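PDB 7EV5: Lactamase_B domain-containing protein from Bacillus lehensis G1, which probably hydrolyses beta-lactams at a two-zinc site of the metallo-beta-lactamase fold, and probably also has a glyoxalase II-like activity. Local coordinates for residues Q4-L7 / T12-Y15; V25-G30 / F121-F126; W39-Q44 / D68-P73; H56-G61 / S189-L194. One frame throughout, in Å; residues are numbered along the deposited sequence. Where two conformers were deposited one is given.

Contact 1. Residues Q4-L7 / T12-Y15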
# COMPACT_ATOMS: atom_id res chain seq x y z
N GLN A 4 4.51 -10.99 -2.73
CA GLN A 4 5.06 -9.70 -3.12
C GLN A 4 5.26 -9.72 -4.63
O GLN A 4 5.95 -10.60 -5.16
CB GLN A 4 6.39 -9.50 -2.42
CG GLN A 4 7.10 -8.18 -2.73
CD GLN A 4 8.42 -8.10 -2.02
OE1 GLN A 4 9.25 -9.00 -2.12
NE2 GLN A 4 8.62 -7.03 -1.26
N ILE A 5 4.66 -8.75 -5.32
CA ILE A 5 4.68 -8.69 -6.78
C ILE A 5 5.14 -7.31 -7.23
O ILE A 5 4.33 -6.38 -7.32
CB ILE A 5 3.30 -9.05 -7.37
CG1 ILE A 5 2.83 -10.41 -6.82
CG2 ILE A 5 3.35 -9.08 -8.89
CD1 ILE A 5 1.46 -10.86 -7.30
N PRO A 6 6.43 -7.13 -7.52
CA PRO A 6 6.88 -5.84 -8.05
C PRO A 6 6.32 -5.63 -9.45
O PRO A 6 6.30 -6.55 -10.26
CB PRO A 6 8.41 -5.97 -8.09
CG PRO A 6 8.73 -7.12 -7.19
CD PRO A 6 7.55 -8.04 -7.24
N LEU A 7 5.84 -4.40 -9.72
CA LEU A 7 5.14 -4.12 -10.96
C LEU A 7 5.54 -2.76 -11.53
O LEU A 7 5.74 -1.80 -10.78
CB LEU A 7 3.62 -4.10 -10.75
CG LEU A 7 2.94 -5.41 -10.37
CD1 LEU A 7 1.53 -5.14 -9.88
CD2 LEU A 7 2.92 -6.38 -11.55
N THR A 12 7.35 -0.94 -7.98
CA THR A 12 6.60 -0.86 -6.73
C THR A 12 5.96 -2.21 -6.41
O THR A 12 5.42 -2.89 -7.29
CB THR A 12 5.50 0.18 -6.90
OG1 THR A 12 6.12 1.43 -7.23
CG2 THR A 12 4.69 0.36 -5.61
N ASN A 13 6.02 -2.58 -5.13
CA ASN A 13 5.49 -3.87 -4.69
C ASN A 13 3.98 -3.78 -4.55
O ASN A 13 3.47 -3.10 -3.64
CB ASN A 13 6.08 -4.25 -3.34
CG ASN A 13 7.56 -4.50 -3.39
OD1 ASN A 13 8.05 -5.16 -4.30
ND2 ASN A 13 8.29 -3.99 -2.40
N ALA A 14 3.25 -4.47 -5.42
CA ALA A 14 1.90 -4.86 -5.06
C ALA A 14 1.97 -6.07 -4.14
O ALA A 14 2.99 -6.75 -4.06
CB ALA A 14 1.10 -5.24 -6.31
N TYR A 15 0.87 -6.34 -3.45
CA TYR A 15 0.77 -7.55 -2.64
C TYR A 15 -0.56 -8.22 -2.91
O TYR A 15 -1.58 -7.55 -3.06
CB TYR A 15 0.92 -7.26 -1.13
CG TYR A 15 2.30 -6.79 -0.81
CD1 TYR A 15 3.33 -7.69 -0.61
CD2 TYR A 15 2.60 -5.43 -0.77
CE1 TYR A 15 4.61 -7.26 -0.36
CE2 TYR A 15 3.88 -4.99 -0.54
CZ TYR A 15 4.89 -5.91 -0.32
OH TYR A 15 6.19 -5.50 -0.08
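I5 and A14 form a hydrogen-bonded pair in the antiparallel beta hairpin that begins the metallo-beta-lactamase fold, strand 12-18 folding back along strand 2-7. I5 N gives a nearly straight bond to A14 O (2.9 Å, 169° at the hydrogen), and A14 N returns a more bent one to I5 O. P6, which has no amide hydrogen, sits opposite N13 in a non-hydrogen-bonded pair; its CA instead makes a C-H...O contact of 3.4 Å with T12 O. On the face that I5 shares, L7 CD1 packs on A14 CB at 3.6 Å. On the other face Q4 runs alongside the Y15 ring and points the same way. With CG anti to the backbone N (chi1 180°) and the rest of the chain extended, its NE2 donates to Y15 OH at 3.1 Å, the amide and ring planes 33° apart. The same hydroxyl is hydrogen-bonded to S189 O. Helix 33-42 covers I5 and L7 through L36. N13 brings OD1 to within 3.6 Å of P6 CG, while its ND2 is hydrogen-bonded to the carbonyls of S189 and G192.

Contact 2. Residues V25-G30 / F121-F126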
# COMPACT_ATOMS: atom_id res chain seq x y z
N VAL A 25 -7.03 -10.46 -1.33
CA VAL A 25 -7.03 -9.01 -1.17
C VAL A 25 -5.80 -8.47 -1.90
O VAL A 25 -4.70 -9.01 -1.72
CB VAL A 25 -7.01 -8.61 0.32
CG1 VAL A 25 -7.06 -7.10 0.50
CG2 VAL A 25 -8.20 -9.24 1.04
N ILE A 26 -5.99 -7.44 -2.71
CA ILE A 26 -4.93 -6.85 -3.53
C ILE A 26 -4.53 -5.52 -2.91
O ILE A 26 -5.41 -4.70 -2.62
CB ILE A 26 -5.41 -6.64 -4.98
CG1 ILE A 26 -5.83 -7.97 -5.62
CG2 ILE A 26 -4.32 -5.94 -5.78
CD1 ILE A 26 -6.52 -7.80 -6.98
N PHE A 27 -3.23 -5.30 -2.73
CA PHE A 27 -2.70 -4.02 -2.26
C PHE A 27 -1.88 -3.38 -3.36
O PHE A 27 -1.05 -4.04 -3.98
CB PHE A 27 -1.78 -4.22 -1.05
CG PHE A 27 -2.48 -4.79 0.14
CD1 PHE A 27 -2.99 -3.96 1.12
CD2 PHE A 27 -2.64 -6.16 0.26
CE1 PHE A 27 -3.65 -4.50 2.21
CE2 PHE A 27 -3.31 -6.70 1.35
CZ PHE A 27 -3.80 -5.86 2.32
N ASP A 28 -2.12 -2.09 -3.59
CA ASP A 28 -1.25 -1.26 -4.42
C ASP A 28 -0.89 -1.84 -5.78
O ASP A 28 0.29 -2.05 -6.08
CB ASP A 28 0.02 -0.89 -3.66
CG ASP A 28 -0.23 -0.02 -2.44
OD1 ASP A 28 -1.40 0.28 -2.12
OD2 ASP A 28 0.76 0.38 -1.78
N PRO A 29 -1.88 -2.11 -6.64
CA PRO A 29 -1.58 -2.55 -8.01
C PRO A 29 -1.10 -1.39 -8.87
O PRO A 29 -1.91 -0.62 -9.41
CB PRO A 29 -2.93 -3.11 -8.49
CG PRO A 29 -3.95 -2.29 -7.77
CD PRO A 29 -3.32 -1.88 -6.44
N GLY A 30 0.22 -1.25 -9.00
CA GLY A 30 0.80 -0.00 -9.44
C GLY A 30 1.11 0.12 -10.92
O GLY A 30 1.24 1.23 -11.43
N PHE A 121 -11.09 -11.60 5.94
CA PHE A 121 -9.82 -10.97 6.29
C PHE A 121 -10.10 -9.76 7.17
O PHE A 121 -10.79 -8.83 6.74
CB PHE A 121 -9.08 -10.49 5.04
CG PHE A 121 -8.79 -11.55 4.03
CD1 PHE A 121 -7.61 -12.29 4.07
CD2 PHE A 121 -9.68 -11.80 3.00
CE1 PHE A 121 -7.34 -13.25 3.12
CE2 PHE A 121 -9.42 -12.78 2.04
CZ PHE A 121 -8.24 -13.50 2.11
N THR A 122 -9.55 -9.74 8.37
CA THR A 122 -9.67 -8.57 9.22
C THR A 122 -8.31 -7.88 9.36
O THR A 122 -7.28 -8.54 9.53
CB THR A 122 -10.27 -8.89 10.59
OG1 THR A 122 -11.57 -9.46 10.39
CG2 THR A 122 -10.42 -7.62 11.43
N PHE A 123 -8.34 -6.56 9.28
CA PHE A 123 -7.15 -5.74 9.37
C PHE A 123 -7.34 -4.69 10.45
O PHE A 123 -8.46 -4.19 10.66
CB PHE A 123 -6.92 -4.98 8.06
CG PHE A 123 -6.81 -5.86 6.87
CD1 PHE A 123 -5.61 -6.48 6.55
CD2 PHE A 123 -7.90 -6.07 6.04
CE1 PHE A 123 -5.50 -7.30 5.44
CE2 PHE A 123 -7.80 -6.88 4.93
CZ PHE A 123 -6.61 -7.50 4.63
N SER A 124 -6.27 -4.39 11.16
CA SER A 124 -6.17 -3.16 11.92
C SER A 124 -5.62 -2.09 10.99
O SER A 124 -4.69 -2.33 10.21
CB SER A 124 -5.23 -3.34 13.11
OG SER A 124 -5.83 -4.11 14.13
N VAL A 125 -6.20 -0.90 11.06
CA VAL A 125 -5.84 0.19 10.16
C VAL A 125 -5.19 1.30 10.96
O VAL A 125 -5.76 1.79 11.94
CB VAL A 125 -7.06 0.71 9.39
CG1 VAL A 125 -6.68 1.88 8.52
CG2 VAL A 125 -7.69 -0.42 8.57
N PHE A 126 -4.00 1.72 10.53
CA PHE A 126 -3.32 2.84 11.13
C PHE A 126 -3.17 3.94 10.09
O PHE A 126 -2.79 3.68 8.95
CB PHE A 126 -1.93 2.43 11.61
CG PHE A 126 -1.96 1.36 12.68
CD1 PHE A 126 -1.99 1.71 14.02
CD2 PHE A 126 -1.95 0.03 12.34
CE1 PHE A 126 -2.00 0.72 15.00
CE2 PHE A 126 -1.97 -0.96 13.31
CZ PHE A 126 -1.99 -0.61 14.64
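The F121 ring carries a methyl of V25 over one face: V25 CG2 lies 3.5 Å from F121 CD2 and 3.9 Å from the ring centroid, displaced toward the rim, in a CH-pi contact. F27 and F123 come from opposite directions and meet as an offset edge-to-face pair, the edge of F27 turned toward the face of F123, with planes 85° apart and centroids 5.9 Å apart. The touching atom of F27 is its outermost carbon, CZ, which is 3.8 Å from F123 CE1 and 4.0 Å from F123 CZ; in the plane of the F27 ring, it is F123 CE1 that lies at the edge. V25 works as a fork. Its CG1 is anti to the backbone N (chi1 -178°) and approaches F123 CZ at 4.2 Å, leaving CG2, on the other branch, for F121. Each strand supplies two side chains from alternate positions, V25 and F27 against F121 and F123. L17 of strand 12-18 touches F27, F121 and F123, I118 touches V25 and F123, and F147 stacks on F27. The axes of strands 25-27 and 121-126 approach to 10.9 Å, at 36° between their directions, a separation spanned by side chains alone. This is the hydrophobic centre of the alpha-beta/beta-alpha sandwich of the metallo-beta-lactamase fold, where its two mixed sheets pack face to face.

Contact 3. Residues W39-Q44 / D68-P73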
# COMPACT_ATOMS: atom_id res chain seq x y z
N TRP A 39 -1.74 -13.47 -13.50
CA TRP A 39 -1.30 -14.31 -12.38
C TRP A 39 -2.47 -14.71 -11.50
O TRP A 39 -2.62 -15.88 -11.14
CB TRP A 39 -0.22 -13.61 -11.55
CG TRP A 39 0.24 -14.43 -10.38
CD1 TRP A 39 1.15 -15.44 -10.41
CD2 TRP A 39 -0.20 -14.34 -9.02
NE1 TRP A 39 1.32 -15.97 -9.16
CE2 TRP A 39 0.50 -15.31 -8.28
CE3 TRP A 39 -1.12 -13.53 -8.35
CZ2 TRP A 39 0.32 -15.49 -6.91
CZ3 TRP A 39 -1.30 -13.71 -6.98
CH2 TRP A 39 -0.58 -14.68 -6.28
N LEU A 40 -3.32 -13.74 -11.14
CA LEU A 40 -4.49 -14.05 -10.32
C LEU A 40 -5.35 -15.11 -10.99
O LEU A 40 -5.85 -16.03 -10.32
CB LEU A 40 -5.31 -12.78 -10.08
CG LEU A 40 -4.68 -11.74 -9.15
CD1 LEU A 40 -5.30 -10.39 -9.40
CD2 LEU A 40 -4.83 -12.17 -7.70
N LYS A 41 -5.53 -15.01 -12.30
CA LYS A 41 -6.37 -15.96 -13.02
C LYS A 41 -5.71 -17.33 -13.12
O LYS A 41 -6.37 -18.36 -12.98
CB LYS A 41 -6.74 -15.41 -14.39
CG LYS A 41 -7.63 -14.19 -14.29
CD LYS A 41 -8.28 -13.84 -15.61
CE LYS A 41 -9.43 -12.86 -15.41
NZ LYS A 41 -10.62 -13.51 -14.80
N ARG A 42 -4.40 -17.37 -13.38
CA ARG A 42 -3.70 -18.65 -13.42
C ARG A 42 -3.81 -19.38 -12.09
O ARG A 42 -3.93 -20.61 -12.05
CB ARG A 42 -2.23 -18.46 -13.80
CG ARG A 42 -2.02 -18.07 -15.26
CD ARG A 42 -0.57 -18.16 -15.68
NE ARG A 42 0.33 -17.41 -14.81
CZ ARG A 42 0.64 -16.12 -14.97
NH1 ARG A 42 0.11 -15.43 -15.98
NH2 ARG A 42 1.48 -15.53 -14.13
N GLU A 43 -3.75 -18.63 -10.99
CA GLU A 43 -3.83 -19.20 -9.65
C GLU A 43 -5.26 -19.43 -9.20
O GLU A 43 -5.46 -19.93 -8.08
CB GLU A 43 -3.10 -18.28 -8.65
CG GLU A 43 -1.63 -18.12 -8.95
CD GLU A 43 -0.90 -19.44 -9.00
OE1 GLU A 43 -1.02 -20.22 -8.03
OE2 GLU A 43 -0.20 -19.70 -10.00
N GLN A 44 -6.24 -19.09 -10.03
CA GLN A 44 -7.65 -19.28 -9.71
C GLN A 44 -8.03 -18.59 -8.40
O GLN A 44 -8.80 -19.12 -7.60
CB GLN A 44 -8.02 -20.77 -9.72
CG GLN A 44 -7.49 -21.50 -10.96
CD GLN A 44 -8.14 -22.86 -11.19
OE1 GLN A 44 -9.36 -22.99 -11.21
NE2 GLN A 44 -7.31 -23.87 -11.39
N ASP A 68 -11.83 -3.09 -13.06
CA ASP A 68 -12.78 -3.41 -14.13
C ASP A 68 -12.86 -4.91 -14.36
O ASP A 68 -13.96 -5.46 -14.56
CB ASP A 68 -12.37 -2.70 -15.42
CG ASP A 68 -12.59 -1.19 -15.38
OD1 ASP A 68 -13.27 -0.70 -14.46
OD2 ASP A 68 -12.07 -0.50 -16.29
N THR A 69 -11.72 -5.60 -14.35
CA THR A 69 -11.69 -7.03 -14.64
C THR A 69 -12.46 -7.83 -13.59
O THR A 69 -13.20 -8.76 -13.93
CB THR A 69 -10.25 -7.53 -14.71
OG1 THR A 69 -9.58 -6.90 -15.81
CG2 THR A 69 -10.19 -9.04 -14.87
N PHE A 70 -12.29 -7.49 -12.31
CA PHE A 70 -12.82 -8.30 -11.23
C PHE A 70 -14.05 -7.72 -10.55
O PHE A 70 -14.62 -8.39 -9.69
CB PHE A 70 -11.73 -8.58 -10.18
CG PHE A 70 -10.58 -9.40 -10.70
CD1 PHE A 70 -10.73 -10.76 -10.94
CD2 PHE A 70 -9.35 -8.81 -10.95
CE1 PHE A 70 -9.67 -11.51 -11.41
CE2 PHE A 70 -8.29 -9.55 -11.43
CZ PHE A 70 -8.45 -10.90 -11.67
N SER A 71 -14.46 -6.51 -10.91
CA SER A 71 -15.63 -5.85 -10.31
C SER A 71 -15.51 -5.81 -8.79
O SER A 71 -16.35 -6.32 -8.05
CB SER A 71 -16.94 -6.50 -10.74
OG SER A 71 -17.05 -6.49 -12.15
N ILE A 72 -14.43 -5.19 -8.33
CA ILE A 72 -14.13 -5.12 -6.90
C ILE A 72 -13.96 -3.68 -6.44
O ILE A 72 -13.60 -2.80 -7.24
CB ILE A 72 -12.90 -5.97 -6.55
CG1 ILE A 72 -11.71 -5.58 -7.43
CG2 ILE A 72 -13.24 -7.44 -6.68
CD1 ILE A 72 -10.46 -6.31 -7.05
N PRO A 73 -14.23 -3.40 -5.17
CA PRO A 73 -14.10 -2.04 -4.65
C PRO A 73 -12.65 -1.63 -4.45
O PRO A 73 -11.76 -2.47 -4.27
CB PRO A 73 -14.81 -2.14 -3.29
CG PRO A 73 -14.67 -3.58 -2.90
CD PRO A 73 -14.82 -4.33 -4.19
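L40 and F70 face each other where two helices end, their CA atoms 10.2 Å apart: helix 33-42 closes in a Schellman motif, Q44 taking a positive phi and its N bonding back to K41 O, and helix 63-70 gives way to S71, also of positive phi. The far end of the F70 ring meets L40 obliquely, with L40 CD1 3.7 Å from F70 CE2 and L40 CB 4.0 Å from F70 CZ. K41 runs past the same ring in the opposite direction. Its extended chain brings K41 CE to 3.9 Å from T69 CG2; a bend at the last torsion (chi4 -73°) then sets K41 NZ 4.0 Å from F70 CE1. T69 also backs its neighbour: CG2 stands over the centre of one face of the F70 ring, while OG1 is hydrogen-bonded to A65 O one turn earlier in its own helix. The contact is mostly apolar and partly buried. It joins the C-terminal ends of the helices of two successive beta-alpha-beta crossovers, which connect strands 23-27, 46-51 and 74-77. Beneath it, I26 of the first of these strands touches L40, and P47 of the second supports F70.

Contact 4. Residues H56-G61 / S189-L194. With ZN (zinc ion), chain C; ZN (zinc ion), chain B.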
# COMPACT_ATOMS: atom_id res chain seq x y z
N HIS A 56 -0.09 7.65 -4.66
CA HIS A 56 0.97 7.99 -5.60
C HIS A 56 0.84 7.13 -6.85
O HIS A 56 0.41 5.97 -6.80
CB HIS A 56 2.35 7.77 -4.98
CG HIS A 56 2.80 8.90 -4.11
ND1 HIS A 56 3.68 8.73 -3.07
CD2 HIS A 56 2.50 10.22 -4.14
CE1 HIS A 56 3.91 9.89 -2.50
NE2 HIS A 56 3.20 10.81 -3.12
N PHE A 57 1.23 7.72 -7.99
CA PHE A 57 1.03 7.08 -9.29
C PHE A 57 1.59 5.66 -9.35
O PHE A 57 1.04 4.79 -10.03
CB PHE A 57 1.64 7.95 -10.40
CG PHE A 57 3.15 7.91 -10.42
CD1 PHE A 57 3.84 7.04 -11.27
CD2 PHE A 57 3.89 8.74 -9.58
CE1 PHE A 57 5.23 7.01 -11.27
CE2 PHE A 57 5.28 8.71 -9.58
CZ PHE A 57 5.95 7.84 -10.43
N ASP A 58 2.73 5.42 -8.68
CA ASP A 58 3.39 4.12 -8.78
C ASP A 58 2.66 3.03 -8.01
O ASP A 58 3.04 1.86 -8.11
CB ASP A 58 4.86 4.23 -8.35
CG ASP A 58 5.03 4.73 -6.92
OD1 ASP A 58 4.53 5.84 -6.62
OD2 ASP A 58 5.69 4.01 -6.13
N HIS A 59 1.61 3.39 -7.27
CA HIS A 59 0.80 2.43 -6.55
C HIS A 59 -0.58 2.22 -7.16
O HIS A 59 -1.33 1.37 -6.66
CB HIS A 59 0.67 2.85 -5.07
CG HIS A 59 1.99 2.90 -4.37
ND1 HIS A 59 2.37 2.00 -3.40
CD2 HIS A 59 3.05 3.71 -4.56
CE1 HIS A 59 3.60 2.27 -3.01
NE2 HIS A 59 4.05 3.30 -3.71
N ILE A 60 -0.93 2.94 -8.23
CA ILE A 60 -2.30 2.98 -8.73
C ILE A 60 -2.43 2.71 -10.22
O ILE A 60 -3.56 2.69 -10.73
CB ILE A 60 -3.02 4.30 -8.38
CG1 ILE A 60 -2.39 5.44 -9.19
CG2 ILE A 60 -2.97 4.55 -6.87
CD1 ILE A 60 -3.17 6.74 -9.13
N GLY A 61 -1.33 2.51 -10.94
CA GLY A 61 -1.42 2.46 -12.39
C GLY A 61 -2.23 1.31 -12.94
O GLY A 61 -2.77 1.40 -14.05
N SER A 189 6.40 -3.51 2.41
CA SER A 189 6.45 -2.11 2.02
C SER A 189 6.37 -1.94 0.51
O SER A 189 6.37 -2.90 -0.26
CB SER A 189 7.74 -1.47 2.56
OG SER A 189 8.85 -1.94 1.83
N GLY A 190 6.27 -0.68 0.09
CA GLY A 190 6.06 -0.39 -1.31
C GLY A 190 7.28 -0.56 -2.19
O GLY A 190 7.12 -0.63 -3.41
N HIS A 191 8.48 -0.60 -1.62
CA HIS A 191 9.68 -0.62 -2.45
C HIS A 191 10.74 -1.47 -1.77
O HIS A 191 11.01 -1.28 -0.58
CB HIS A 191 10.19 0.81 -2.67
CG HIS A 191 9.19 1.70 -3.35
ND1 HIS A 191 9.08 1.79 -4.72
CD2 HIS A 191 8.22 2.51 -2.84
CE1 HIS A 191 8.10 2.62 -5.03
NE2 HIS A 191 7.56 3.06 -3.91
N GLY A 192 11.35 -2.39 -2.51
CA GLY A 192 12.45 -3.17 -1.99
C GLY A 192 12.03 -4.42 -1.24
O GLY A 192 10.85 -4.80 -1.23
N PRO A 193 12.99 -5.07 -0.59
CA PRO A 193 12.73 -6.37 0.03
C PRO A 193 11.84 -6.30 1.26
O PRO A 193 11.72 -5.27 1.93
CB PRO A 193 14.14 -6.85 0.44
CG PRO A 193 15.08 -6.07 -0.41
CD PRO A 193 14.42 -4.74 -0.64
N LEU A 194 11.24 -7.44 1.57
CA LEU A 194 10.54 -7.60 2.84
C LEU A 194 11.52 -7.46 4.00
O LEU A 194 12.72 -7.71 3.87
CB LEU A 194 9.89 -8.98 2.91
CG LEU A 194 8.76 -9.28 1.92
CD1 LEU A 194 8.39 -10.74 2.03
CD2 LEU A 194 7.56 -8.38 2.20
ZN ZN C . 5.89 4.20 -3.81
ZN ZN B . 4.58 6.93 -2.44
O HOH W 1 5.42 6.14 -4.00
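D58 and H59, the last two ligands of the H-x-H-x-D-H motif that marks the metallo-beta-lactamase superfamily, meet H191 around one zinc of the dinuclear site. That zinc is held by D58 OD2 at 2.3 Å, H59 NE2 at 2.1 Å and H191 NE2 at 2.0 Å, with D150 and a water completing the shell. H191 and D58 cross at about a right angle, yet their carboxylate and ring planes are only 26° apart; D58 OD2 lies in the H191 plane at its edge, 3.0 Å from H191 CE1. The H59 and H191 rings are set obliquely, planes at 75°, each turning NE2 to the metal. D58 reaches it with CG between the backbone N and carbonyl carbon (chi1 59°), the crowded position. G190 fits close to the H59 edge, its CA 4.0 Å from H59 CE1. The second zinc is bound by H56 ND1, together with H54, H131 and D150, and the same water spans both metals, 1.9 Å from this zinc. Second-shell bonds fix the ligands: T12 OG1 with D58 OD2, and D28 OD2 with H59 ND1, which leaves H59 NE2 for the metal. The water donates a hydrogen bond to D58 OD1 at 2.8 Å, so one carboxylate binds a zinc through one oxygen and orients the water through the other. Shared by two zincs, that water is probably acidified toward hydroxide, consistent with the hydrolytic nucleophile proposed for related enzymes.

Overall arrangement
From the N terminus, contact 1 closes first, a short hairpin turn that is complete before the others open. Contact 2 begins in the next strand of the same sheet and closes only at 121-126, bringing the second sheet onto the first. Contact 3 lies wholly within that span, pairing the helices on the outer side of the first sheet. Contact 4 starts at 56-61, between the two segments of contact 3, and ends at 189-194, so it crosses both contacts 2 and 3; it brings the loop after strand 46-51 of the first sheet to the loop after strand 186-189 of the second, at the zinc site. Contacts 1 and 4 adjoin, whereas contact 3 does not touch contact 4.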